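Carboxylic ester hydrolase (PDB 7K4O) hydrolyses carboxylic ester bonds, acting as a tannin acyl hydrolase of the serine esterase type that probably releases gallic acid from tannins. Local coordinates at residues N88-T93 against L178-Q183; G205-A210 against T480-M485; D233-P238 against W345-D350; S225-K230 against D372-D377. All coordinates share one frame; numbering follows the deposited sequence.

Contact 1: residues N88-T93 against L178-Q183; sequences NRWLST and LYAYYQ
Residues 89-93 and 179-183 are neighbouring parallel strands in the central sheet of an alpha/beta-hydrolase fold. Five N-H...O=C bonds join segments 88-93 and 178-183, such as Trp90 N to Tyr179 O at 2.9 Å.

Trp90, Ser92, Ala180 and Tyr182 share one face, where Trp90 packs on helix 144-169 and Tyr182 stacks on Trp203. The Trp90 ring has CG anti to the backbone N (chi1 166°). Its CD1 edge meets Ala180 CB at 4.2 Å. NE1 donates in the ring plane to Ser92 OG at 2.9 Å, which fixes the turn of the indole. Ser92 CB lies in the plane of the Tyr182 ring, 3.7 Å from its CD1.

Arg89, Leu91, Tyr179 and Tyr181 line the other face. All but Leu91 touch helix 481-491. Arg89 crosses Tyr181 obliquely, guanidinium and ring planes 57° apart. Arg89 CG sits at the ring edge, 4.1 Å from Tyr181 CE2. Leu91 CD1 packs on Tyr181 CB at 3.8 Å.

Both polar ends converge on Glu490 of that helix, outside the two strands. Its OE2 forms a salt bridge with Arg89 NE and a hydrogen bond with Tyr181 OH. This double grip would favour an ionised Glu490 and a charged Arg89 in a buried setting.

Contact 2: residues G205-A210 against T480-M485; sequences GAIIGA and TNMAVM. With NAG (2-acetamido-2-deoxy-beta-D-glucopyranose), chain B; FWN (2-[2-(2-ethoxyethoxy)ethoxy]ethanol), chain S.
Ile207 is the tight point of this contact. Its CB points from strand 205-209 toward helix 481-491, and both branches are used. CG2, anti to the backbone N, rests on Asn481 CB at 3.6 Å. CD1 reaches further into the helix and lies 3.5 Å from Asn481 O. The same methyl touches Met485 CB at 3.9 Å and, less closely, Met482 SD at 4.1 Å. One isoleucine thus sits among Asn481, Met482 and, one turn on, Met485.

Met485 runs past Ile207 in the opposite direction. Its chain is bent at chi2 (57°) and chi3 (85°), which brings its end back onto the strand. SD rests 3.8 Å from Gly205 CA, where no side chain stands between sulphur and backbone. CE lies 3.3 Å from Ala206 O.

This is a helix packed across one face of the alpha/beta-hydrolase sheet. The short strand and helix segments run at 148° to each other, roughly antiparallel. Ala206 and Ile208 point to the opposite face of the sheet. Tyr181 of the adjacent strand also touches Met482 and Met485, so the methionines bridge two strands.

The outer side of the helix and its N-cap residue Thr480 are looser and face added groups rather than the strand. Thr480 CB lies 3.5 Å from O7 of a glycan NAG, and Thr480 OG1 is hydrogen-bonded to Asn499 ND2. Ala483 O is 3.3 Å from O7 of the bound FWN, and the Ala483 methyl is near the O7 atoms of both NAG and FWN.

Contact 3: residues D233-P238 against W345-D350; sequences DYYPPP and WGLDID
A Schellman motif ends helix 224-232 here, with Asp233 at positive phi as its C-prime residue. The chain then passes through three consecutive prolines into helix 238-252, with Pro237 at the N-cap position. Opposite lies strand 344-346, which pairs with 337-339 in a small two-stranded antiparallel sheet. Both belong to the large insertion between strands 205-209 and 410-416, probably the lid region of the tannase family.

The loop meets the strand in two patches. In the first, Tyr235 points toward the strand, with CG anti to its own carbonyl carbon (chi1 -59°). Its CB lies 3.4 Å from Trp345 O. The ring meets the following backbone obliquely: Tyr235 CD1 is 3.6 Å from Leu347 N. Further out, Tyr235 CE1 meets Leu347 CB at 3.8 Å, the two side chains crossing obliquely. Lys230 and Glu229 of helix 224-232 also touch Tyr235.

The second patch is a pair of CH-pi contacts on one face of the Trp345 indole. Pro237 CA stands over the five-membered ring, 4.1 Å from its centroid and 5° off the normal. Pro238 CD stands over the six-membered ring, 3.6 Å from its centroid. The two prolines therefore cover both rings from the same side. Gln294 of strand 294-297 touches Trp345 and both prolines, while Tyr338 meets the indole with its ring plane at about 55°. The closest approach of Pro238 to the indole is CD to Trp345 CZ3, at 3.5 Å.

Contact 4: residues S225-K230 against D372-D377; sequences SNVVEK and DGVTYD
The phenol of Tyr376 is the flat group of this contact, and two valines of helix 224-232 meet it obliquely. Val227 CG1 lies 3.6 Å from Tyr376 CD1, the two side chains lying alongside and pointing opposite ways. Val228, the next residue, brings its CG2 to 4.0 Å from Tyr376 CE1. The ring tip reaches over the helix backbone, with Tyr376 OH 3.6 Å from Val228 CA. Thr308 of helix 300-310 touches both Val228 and Tyr376.

Val227 also uses its second branch. Its CG2 meets Val374 CG1 at 3.9 Å, the side chains nearly perpendicular. Leu379 of helix 376-390 touches both of these valines.

The second segment is the lead-in to that helix. Thr375 is its N-cap and its side chain caps a backbone N of the first turn. Thr378 OG1 bonds back to Thr375 N, consistent with a capping box. Both helices belong to the insertion between strands 205-209 and 410-416. Gly373 turns the chain just before, at a positive phi of 82°.

On the outer side the contact becomes polar. Lys230 bends at chi3 (51°) and chi4 (76°), so that CE passes 3.6 Å from Val374 O and NZ turns toward the loop. One water accepts from both Lys230 NZ, at 2.6 Å, and Gly373 N. A second water accepts from Lys230 NZ and donates weakly to Asp372 OD1. Lys230 NZ and Asp372 OD1 stay 4.9 Å apart, so any attraction is probably modest. Lys230 NZ also has a weak hydrogen bond to Leu371 O.

From the N terminus, contact 1 closes first, joining strand 89-93 to strand 179-185. Contact 2 opens only afterwards, on the next strand of the same sheet, and closes late at helix 481-491. Contacts 1 and 2 touch through backbone bonds between Tyr182 and strand 205-209. Within the span of contact 2 lies the long insertion that holds the other two. Contact 4, from 225 to 377, joins helix 224-232 to the start of helix 376-390. Contact 3, from 233 to 350, falls wholly within it and ties the loop after helix 224-232 to strand 344-346. These two also touch, through Asn226 OD1 and Asp350 N. Contacts 2 and 3 have centres about 38 Å apart.

Contact 1: residues N88-T93 against L178-Q183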
# COMPACT_ATOMS: atom_id res chain seq x y z
N ASN A 88 -11.62 18.37 -15.73
CA ASN A 88 -10.86 19.28 -14.85
C ASN A 88 -10.29 18.44 -13.69
O ASN A 88 -10.30 18.91 -12.53
CB ASN A 88 -11.66 20.49 -14.34
CG ASN A 88 -11.98 21.48 -15.44
OD1 ASN A 88 -11.69 21.22 -16.61
ND2 ASN A 88 -12.39 22.68 -15.04
N ARG A 89 -9.70 17.28 -14.02
CA ARG A 89 -9.10 16.40 -13.01
C ARG A 89 -7.71 15.99 -13.47
O ARG A 89 -7.48 15.77 -14.67
CB ARG A 89 -9.99 15.19 -12.74
CG ARG A 89 -11.35 15.56 -12.14
CD ARG A 89 -12.28 14.34 -11.98
NE ARG A 89 -13.57 14.79 -11.49
CZ ARG A 89 -14.75 14.47 -12.01
NH1 ARG A 89 -14.83 13.61 -13.00
NH2 ARG A 89 -15.85 15.07 -11.54
N TRP A 90 -6.86 15.78 -12.47
CA TRP A 90 -5.51 15.18 -12.61
C TRP A 90 -5.48 13.96 -11.68
O TRP A 90 -5.91 14.10 -10.52
CB TRP A 90 -4.42 16.20 -12.25
CG TRP A 90 -3.08 15.54 -12.06
CD1 TRP A 90 -2.52 15.15 -10.88
CD2 TRP A 90 -2.17 15.12 -13.09
NE1 TRP A 90 -1.30 14.53 -11.11
CE2 TRP A 90 -1.08 14.48 -12.46
CE3 TRP A 90 -2.17 15.19 -14.48
CZ2 TRP A 90 -0.01 13.95 -13.16
CZ3 TRP A 90 -1.13 14.63 -15.20
CH2 TRP A 90 -0.06 13.99 -14.55
N LEU A 91 -4.92 12.86 -12.12
CA LEU A 91 -4.65 11.71 -11.26
C LEU A 91 -3.16 11.33 -11.38
O LEU A 91 -2.72 10.88 -12.47
CB LEU A 91 -5.51 10.50 -11.63
CG LEU A 91 -5.25 9.29 -10.75
CD1 LEU A 91 -5.70 9.55 -9.35
CD2 LEU A 91 -5.94 8.02 -11.30
N SER A 92 -2.45 11.43 -10.26
CA SER A 92 -1.12 10.78 -10.10
C SER A 92 -1.33 9.31 -9.73
O SER A 92 -2.18 9.01 -8.93
CB SER A 92 -0.28 11.50 -9.02
OG SER A 92 0.23 12.73 -9.48
N THR A 93 -0.47 8.43 -10.23
CA THR A 93 -0.47 6.99 -9.95
C THR A 93 0.97 6.59 -9.62
O THR A 93 1.90 7.31 -10.01
CB THR A 93 -1.00 6.15 -11.12
OG1 THR A 93 -0.06 6.23 -12.19
CG2 THR A 93 -2.37 6.63 -11.57
N LEU A 178 -8.43 23.00 -11.01
CA LEU A 178 -8.02 21.62 -11.42
C LEU A 178 -8.05 20.76 -10.16
O LEU A 178 -7.25 20.99 -9.24
CB LEU A 178 -6.62 21.66 -12.04
CG LEU A 178 -6.08 20.28 -12.42
CD1 LEU A 178 -6.91 19.61 -13.52
CD2 LEU A 178 -4.64 20.44 -12.85
N TYR A 179 -8.96 19.83 -10.08
CA TYR A 179 -9.02 18.89 -8.95
C TYR A 179 -7.96 17.81 -9.16
O TYR A 179 -7.96 17.11 -10.18
CB TYR A 179 -10.40 18.28 -8.80
CG TYR A 179 -11.46 19.26 -8.35
CD1 TYR A 179 -11.50 19.64 -7.02
CD2 TYR A 179 -12.33 19.84 -9.23
CE1 TYR A 179 -12.48 20.51 -6.55
CE2 TYR A 179 -13.33 20.72 -8.77
CZ TYR A 179 -13.36 21.06 -7.44
OH TYR A 179 -14.31 21.90 -6.88
N ALA A 180 -7.05 17.67 -8.20
CA ALA A 180 -5.88 16.79 -8.35
C ALA A 180 -5.96 15.69 -7.30
O ALA A 180 -6.22 15.98 -6.10
CB ALA A 180 -4.61 17.61 -8.24
N TYR A 181 -5.70 14.47 -7.74
CA TYR A 181 -5.87 13.25 -6.93
C TYR A 181 -4.64 12.36 -7.06
O TYR A 181 -3.87 12.48 -8.01
CB TYR A 181 -7.12 12.51 -7.40
CG TYR A 181 -8.39 13.31 -7.32
CD1 TYR A 181 -9.03 13.46 -6.12
CD2 TYR A 181 -8.94 13.94 -8.43
CE1 TYR A 181 -10.20 14.20 -5.99
CE2 TYR A 181 -10.11 14.68 -8.32
CZ TYR A 181 -10.76 14.76 -7.12
OH TYR A 181 -11.93 15.46 -7.02
N TYR A 182 -4.52 11.45 -6.11
CA TYR A 182 -3.57 10.33 -6.14
C TYR A 182 -4.35 9.05 -5.87
O TYR A 182 -5.26 9.03 -5.05
CB TYR A 182 -2.46 10.47 -5.09
CG TYR A 182 -1.50 9.31 -5.12
CD1 TYR A 182 -0.55 9.26 -6.10
CD2 TYR A 182 -1.62 8.22 -4.26
CE1 TYR A 182 0.33 8.19 -6.21
CE2 TYR A 182 -0.74 7.16 -4.34
CZ TYR A 182 0.23 7.14 -5.32
OH TYR A 182 1.10 6.08 -5.49
N GLN A 183 -3.91 7.98 -6.50
CA GLN A 183 -4.47 6.62 -6.22
C GLN A 183 -3.34 5.58 -6.30
O GLN A 183 -2.73 5.43 -7.36
CB GLN A 183 -5.65 6.27 -7.12
CG GLN A 183 -6.29 4.93 -6.79
CD GLN A 183 -7.52 4.65 -7.65
OE1 GLN A 183 -7.57 5.08 -8.80
NE2 GLN A 183 -8.51 3.97 -7.05

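Contact 2: residues G205-A210 against T480-M485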
# COMPACT_ATOMS: atom_id res chain seq x y z
N GLY A 205 -7.08 15.31 -3.03
CA GLY A 205 -7.52 14.06 -2.40
C GLY A 205 -6.52 12.97 -2.69
O GLY A 205 -6.04 12.86 -3.82
N ALA A 206 -6.17 12.17 -1.68
CA ALA A 206 -5.27 11.02 -1.87
C ALA A 206 -6.00 9.74 -1.45
O ALA A 206 -6.60 9.71 -0.38
CB ALA A 206 -4.01 11.20 -1.05
N ILE A 207 -5.96 8.74 -2.30
CA ILE A 207 -6.51 7.38 -2.11
C ILE A 207 -5.35 6.42 -1.92
O ILE A 207 -4.53 6.24 -2.82
CB ILE A 207 -7.39 6.95 -3.29
CG1 ILE A 207 -8.55 7.91 -3.54
CG2 ILE A 207 -7.85 5.53 -3.11
CD1 ILE A 207 -9.06 7.81 -4.95
N ILE A 208 -5.25 5.87 -0.72
CA ILE A 208 -4.05 5.12 -0.25
C ILE A 208 -4.45 3.76 0.31
O ILE A 208 -5.16 3.74 1.31
CB ILE A 208 -3.25 5.94 0.76
CG1 ILE A 208 -2.68 7.17 0.07
CG2 ILE A 208 -2.15 5.06 1.37
CD1 ILE A 208 -2.18 8.23 0.99
N GLY A 209 -4.00 2.72 -0.36
CA GLY A 209 -4.13 1.36 0.16
C GLY A 209 -2.87 0.85 0.86
O GLY A 209 -1.76 1.07 0.31
N ALA A 210 -3.05 0.13 1.98
CA ALA A 210 -2.02 -0.69 2.70
C ALA A 210 -0.61 -0.18 2.42
O ALA A 210 0.18 -0.83 1.73
CB ALA A 210 -2.14 -2.13 2.29
N THR A 480 -14.43 1.43 -5.88
CA THR A 480 -15.02 2.70 -6.38
C THR A 480 -14.40 3.90 -5.65
O THR A 480 -15.07 4.90 -5.41
CB THR A 480 -16.55 2.60 -6.27
OG1 THR A 480 -16.95 2.32 -4.93
CG2 THR A 480 -17.11 1.61 -7.29
N ASN A 481 -13.12 3.82 -5.26
CA ASN A 481 -12.56 4.89 -4.43
C ASN A 481 -12.43 6.20 -5.20
O ASN A 481 -12.53 7.25 -4.54
CB ASN A 481 -11.23 4.49 -3.81
CG ASN A 481 -11.40 3.44 -2.74
OD1 ASN A 481 -12.49 3.27 -2.17
ND2 ASN A 481 -10.29 2.79 -2.38
N MET A 482 -12.17 6.19 -6.50
CA MET A 482 -12.02 7.46 -7.25
C MET A 482 -13.38 8.18 -7.29
O MET A 482 -13.46 9.40 -6.97
CB MET A 482 -11.50 7.21 -8.65
CG MET A 482 -11.19 8.46 -9.39
SD MET A 482 -9.82 9.43 -8.61
CE MET A 482 -9.65 10.61 -9.96
N ALA A 483 -14.45 7.43 -7.55
CA ALA A 483 -15.79 8.06 -7.55
C ALA A 483 -16.12 8.60 -6.15
O ALA A 483 -16.68 9.72 -6.05
CB ALA A 483 -16.86 7.07 -8.02
N VAL A 484 -15.79 7.86 -5.08
CA VAL A 484 -16.12 8.31 -3.71
C VAL A 484 -15.32 9.57 -3.38
O VAL A 484 -15.86 10.51 -2.75
CB VAL A 484 -15.90 7.15 -2.71
CG1 VAL A 484 -15.93 7.63 -1.26
CG2 VAL A 484 -16.92 6.06 -2.96
N MET A 485 -14.03 9.57 -3.74
CA MET A 485 -13.14 10.74 -3.46
C MET A 485 -13.63 11.95 -4.25
O MET A 485 -13.69 13.04 -3.68
CB MET A 485 -11.68 10.39 -3.78
CG MET A 485 -10.75 11.51 -3.45
SD MET A 485 -10.77 12.11 -1.76
CE MET A 485 -9.62 10.93 -1.02
C1 NAG B . -20.83 1.67 -4.86
C2 NAG B . -20.98 2.57 -6.05
C3 NAG B . -22.15 2.07 -6.91
C4 NAG B . -21.95 0.61 -7.27
C5 NAG B . -21.76 -0.18 -5.98
C6 NAG B . -21.48 -1.67 -6.21
C7 NAG B . -20.30 4.85 -5.86
C8 NAG B . -20.44 6.24 -5.44
N2 NAG B . -21.20 3.90 -5.61
O3 NAG B . -22.20 2.85 -8.11
O4 NAG B . -23.17 0.18 -7.93
O5 NAG B . -20.63 0.36 -5.29
O6 NAG B . -21.26 -2.32 -4.99
O7 NAG B . -19.32 4.65 -6.51
O4 FWN S . -18.16 11.46 -11.65
C5 FWN S . -17.95 10.61 -10.58
C6 FWN S . -18.36 11.12 -9.25
O7 FWN S . -19.00 10.32 -8.34
C8 FWN S . -20.37 10.21 -8.41
C9 FWN S . -20.97 8.97 -7.86
O10 FWN S . -21.21 7.92 -8.74
C11 FWN S . -22.32 7.11 -8.53
C12 FWN S . -22.45 5.92 -9.40
O13 FWN S . -22.42 6.17 -10.76
C14 FWN S . -22.29 5.10 -11.62
C1 FWN S . -22.03 5.32 -13.08

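Contact 3: residues D233-P238 against W345-D350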
# COMPACT_ATOMS: atom_id res chain seq x y z
N ASP A 233 13.90 -23.42 16.32
CA ASP A 233 14.42 -24.54 15.50
C ASP A 233 13.25 -25.42 15.05
O ASP A 233 13.24 -26.62 15.34
CB ASP A 233 15.44 -25.38 16.29
CG ASP A 233 16.16 -26.40 15.42
OD1 ASP A 233 16.35 -26.14 14.21
OD2 ASP A 233 16.52 -27.47 15.94
N TYR A 234 12.26 -24.84 14.37
CA TYR A 234 11.18 -25.62 13.73
C TYR A 234 10.72 -24.90 12.46
O TYR A 234 10.39 -23.72 12.53
CB TYR A 234 10.02 -25.81 14.69
CG TYR A 234 8.92 -26.62 14.06
CD1 TYR A 234 9.08 -27.98 13.82
CD2 TYR A 234 7.73 -26.04 13.68
CE1 TYR A 234 8.09 -28.74 13.23
CE2 TYR A 234 6.70 -26.78 13.11
CZ TYR A 234 6.89 -28.13 12.87
OH TYR A 234 5.87 -28.82 12.32
N TYR A 235 10.68 -25.62 11.36
CA TYR A 235 10.32 -25.11 10.03
C TYR A 235 8.99 -25.74 9.63
O TYR A 235 8.96 -26.80 9.04
CB TYR A 235 11.48 -25.38 9.09
CG TYR A 235 12.74 -24.70 9.57
CD1 TYR A 235 12.97 -23.34 9.31
CD2 TYR A 235 13.64 -25.37 10.38
CE1 TYR A 235 14.12 -22.71 9.78
CE2 TYR A 235 14.77 -24.74 10.88
CZ TYR A 235 15.00 -23.40 10.59
OH TYR A 235 16.10 -22.78 11.11
N PRO A 236 7.85 -25.08 9.90
CA PRO A 236 6.55 -25.68 9.61
C PRO A 236 6.36 -25.90 8.13
O PRO A 236 6.69 -25.03 7.31
CB PRO A 236 5.52 -24.68 10.12
CG PRO A 236 6.31 -23.79 11.05
CD PRO A 236 7.72 -23.73 10.49
N PRO A 237 5.85 -27.09 7.71
CA PRO A 237 5.41 -27.26 6.32
C PRO A 237 4.35 -26.18 6.05
O PRO A 237 3.53 -25.89 6.92
CB PRO A 237 4.78 -28.66 6.28
CG PRO A 237 5.37 -29.36 7.48
CD PRO A 237 5.62 -28.29 8.53
N PRO A 238 4.36 -25.55 4.87
CA PRO A 238 3.35 -24.53 4.55
C PRO A 238 1.92 -24.98 4.87
O PRO A 238 1.11 -24.22 5.36
CB PRO A 238 3.52 -24.32 3.04
CG PRO A 238 4.99 -24.60 2.82
CD PRO A 238 5.31 -25.74 3.77
N TRP A 345 11.76 -29.84 5.61
CA TRP A 345 11.47 -28.41 5.35
C TRP A 345 12.50 -27.57 6.10
O TRP A 345 12.86 -27.91 7.25
CB TRP A 345 10.03 -28.05 5.73
CG TRP A 345 9.01 -28.70 4.85
CD1 TRP A 345 8.45 -29.93 5.04
CD2 TRP A 345 8.48 -28.20 3.61
NE1 TRP A 345 7.60 -30.21 4.00
CE2 TRP A 345 7.59 -29.17 3.12
CE3 TRP A 345 8.66 -27.02 2.88
CZ2 TRP A 345 6.86 -28.98 1.95
CZ3 TRP A 345 7.96 -26.84 1.71
CH2 TRP A 345 7.07 -27.82 1.24
N GLY A 346 12.96 -26.50 5.47
CA GLY A 346 14.01 -25.66 6.05
C GLY A 346 13.82 -24.18 5.72
O GLY A 346 12.85 -23.81 4.99
N LEU A 347 14.77 -23.39 6.19
CA LEU A 347 14.70 -21.91 6.09
C LEU A 347 14.58 -21.49 4.62
O LEU A 347 15.33 -21.96 3.76
CB LEU A 347 15.95 -21.36 6.76
CG LEU A 347 16.16 -19.85 6.68
CD1 LEU A 347 15.04 -19.14 7.43
CD2 LEU A 347 17.50 -19.47 7.29
N ASP A 348 13.68 -20.54 4.36
CA ASP A 348 13.54 -19.88 3.04
C ASP A 348 13.51 -18.37 3.29
O ASP A 348 12.45 -17.88 3.73
CB ASP A 348 12.28 -20.37 2.33
CG ASP A 348 12.18 -19.90 0.89
OD1 ASP A 348 13.08 -19.16 0.44
OD2 ASP A 348 11.20 -20.29 0.23
N ILE A 349 14.64 -17.69 3.11
CA ILE A 349 14.80 -16.27 3.54
C ILE A 349 13.82 -15.41 2.76
O ILE A 349 13.85 -15.45 1.52
CB ILE A 349 16.26 -15.79 3.38
CG1 ILE A 349 17.17 -16.59 4.30
CG2 ILE A 349 16.33 -14.30 3.70
CD1 ILE A 349 18.63 -16.42 4.04
N ASP A 350 13.00 -14.65 3.47
CA ASP A 350 12.01 -13.77 2.82
C ASP A 350 12.71 -12.75 1.90
O ASP A 350 13.60 -12.03 2.35
CB ASP A 350 11.19 -13.06 3.88
CG ASP A 350 10.09 -12.27 3.22
OD1 ASP A 350 9.04 -12.85 2.98
OD2 ASP A 350 10.34 -11.11 2.88

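Contact 4: residues S225-K230 against D372-D377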
# COMPACT_ATOMS: atom_id res chain seq x y z
N SER A 225 9.33 -13.84 10.90
CA SER A 225 8.91 -15.27 10.81
C SER A 225 10.14 -16.19 10.61
O SER A 225 10.22 -17.23 11.30
CB SER A 225 7.93 -15.47 9.71
OG SER A 225 6.71 -14.85 10.04
N ASN A 226 11.03 -15.85 9.70
CA ASN A 226 12.29 -16.60 9.47
C ASN A 226 13.06 -16.74 10.80
O ASN A 226 13.55 -17.87 11.12
CB ASN A 226 13.21 -15.91 8.48
CG ASN A 226 12.81 -15.95 7.02
OD1 ASN A 226 13.20 -15.06 6.27
ND2 ASN A 226 12.07 -16.97 6.60
N VAL A 227 13.19 -15.66 11.56
CA VAL A 227 14.02 -15.67 12.78
C VAL A 227 13.29 -16.44 13.89
O VAL A 227 13.96 -17.12 14.70
CB VAL A 227 14.45 -14.25 13.16
CG1 VAL A 227 15.13 -14.23 14.51
CG2 VAL A 227 15.36 -13.68 12.06
N VAL A 228 11.97 -16.40 13.91
CA VAL A 228 11.19 -17.23 14.88
C VAL A 228 11.49 -18.71 14.59
O VAL A 228 11.71 -19.47 15.55
CB VAL A 228 9.67 -16.98 14.79
CG1 VAL A 228 8.90 -18.04 15.57
CG2 VAL A 228 9.31 -15.58 15.30
N GLU A 229 11.42 -19.10 13.33
CA GLU A 229 11.65 -20.51 12.93
C GLU A 229 13.07 -20.91 13.36
O GLU A 229 13.26 -22.02 13.90
CB GLU A 229 11.46 -20.69 11.44
CG GLU A 229 10.01 -20.53 11.02
CD GLU A 229 9.77 -20.45 9.53
OE1 GLU A 229 10.73 -20.37 8.73
OE2 GLU A 229 8.59 -20.52 9.16
N LYS A 230 14.05 -20.06 13.10
CA LYS A 230 15.46 -20.35 13.48
C LYS A 230 15.57 -20.44 15.00
O LYS A 230 16.23 -21.38 15.50
CB LYS A 230 16.42 -19.23 13.07
CG LYS A 230 16.94 -19.24 11.65
CD LYS A 230 17.71 -17.95 11.37
CE LYS A 230 18.78 -17.63 12.40
NZ LYS A 230 19.95 -18.50 12.19
N ASP A 372 22.70 -16.35 9.38
CA ASP A 372 23.56 -16.85 10.49
C ASP A 372 23.80 -15.72 11.47
O ASP A 372 24.18 -14.63 11.04
CB ASP A 372 24.92 -17.33 9.98
CG ASP A 372 24.85 -18.64 9.21
OD1 ASP A 372 23.79 -19.33 9.28
OD2 ASP A 372 25.84 -18.96 8.54
N GLY A 373 23.57 -15.96 12.74
CA GLY A 373 23.85 -14.95 13.77
C GLY A 373 22.73 -13.91 13.93
O GLY A 373 22.84 -13.07 14.84
N VAL A 374 21.67 -13.98 13.12
CA VAL A 374 20.55 -12.99 13.20
C VAL A 374 19.53 -13.45 14.25
O VAL A 374 19.01 -14.53 14.14
CB VAL A 374 19.93 -12.77 11.82
CG1 VAL A 374 18.76 -11.79 11.91
CG2 VAL A 374 20.96 -12.29 10.82
N THR A 375 19.32 -12.61 15.25
CA THR A 375 18.45 -12.82 16.40
C THR A 375 17.32 -11.80 16.38
O THR A 375 17.41 -10.83 15.59
CB THR A 375 19.23 -12.72 17.71
OG1 THR A 375 19.67 -11.38 17.95
CG2 THR A 375 20.39 -13.70 17.74
N TYR A 376 16.38 -11.94 17.29
CA TYR A 376 15.38 -10.89 17.55
C TYR A 376 16.08 -9.54 17.77
O TYR A 376 15.59 -8.49 17.29
CB TYR A 376 14.47 -11.23 18.73
CG TYR A 376 13.69 -12.52 18.57
CD1 TYR A 376 13.24 -12.98 17.34
CD2 TYR A 376 13.43 -13.32 19.68
CE1 TYR A 376 12.51 -14.15 17.22
CE2 TYR A 376 12.69 -14.48 19.58
CZ TYR A 376 12.21 -14.90 18.36
OH TYR A 376 11.52 -16.07 18.24
N ASP A 377 17.17 -9.49 18.55
CA ASP A 377 17.85 -8.21 18.83
C ASP A 377 18.50 -7.65 17.55
O ASP A 377 18.54 -6.40 17.45
CB ASP A 377 18.89 -8.39 19.96
CG ASP A 377 18.31 -8.52 21.35
OD1 ASP A 377 17.11 -8.27 21.55
OD2 ASP A 377 19.09 -8.90 22.29
O HOH W 1 20.37 -19.20 9.03
O HOH W 2 22.12 -18.06 13.51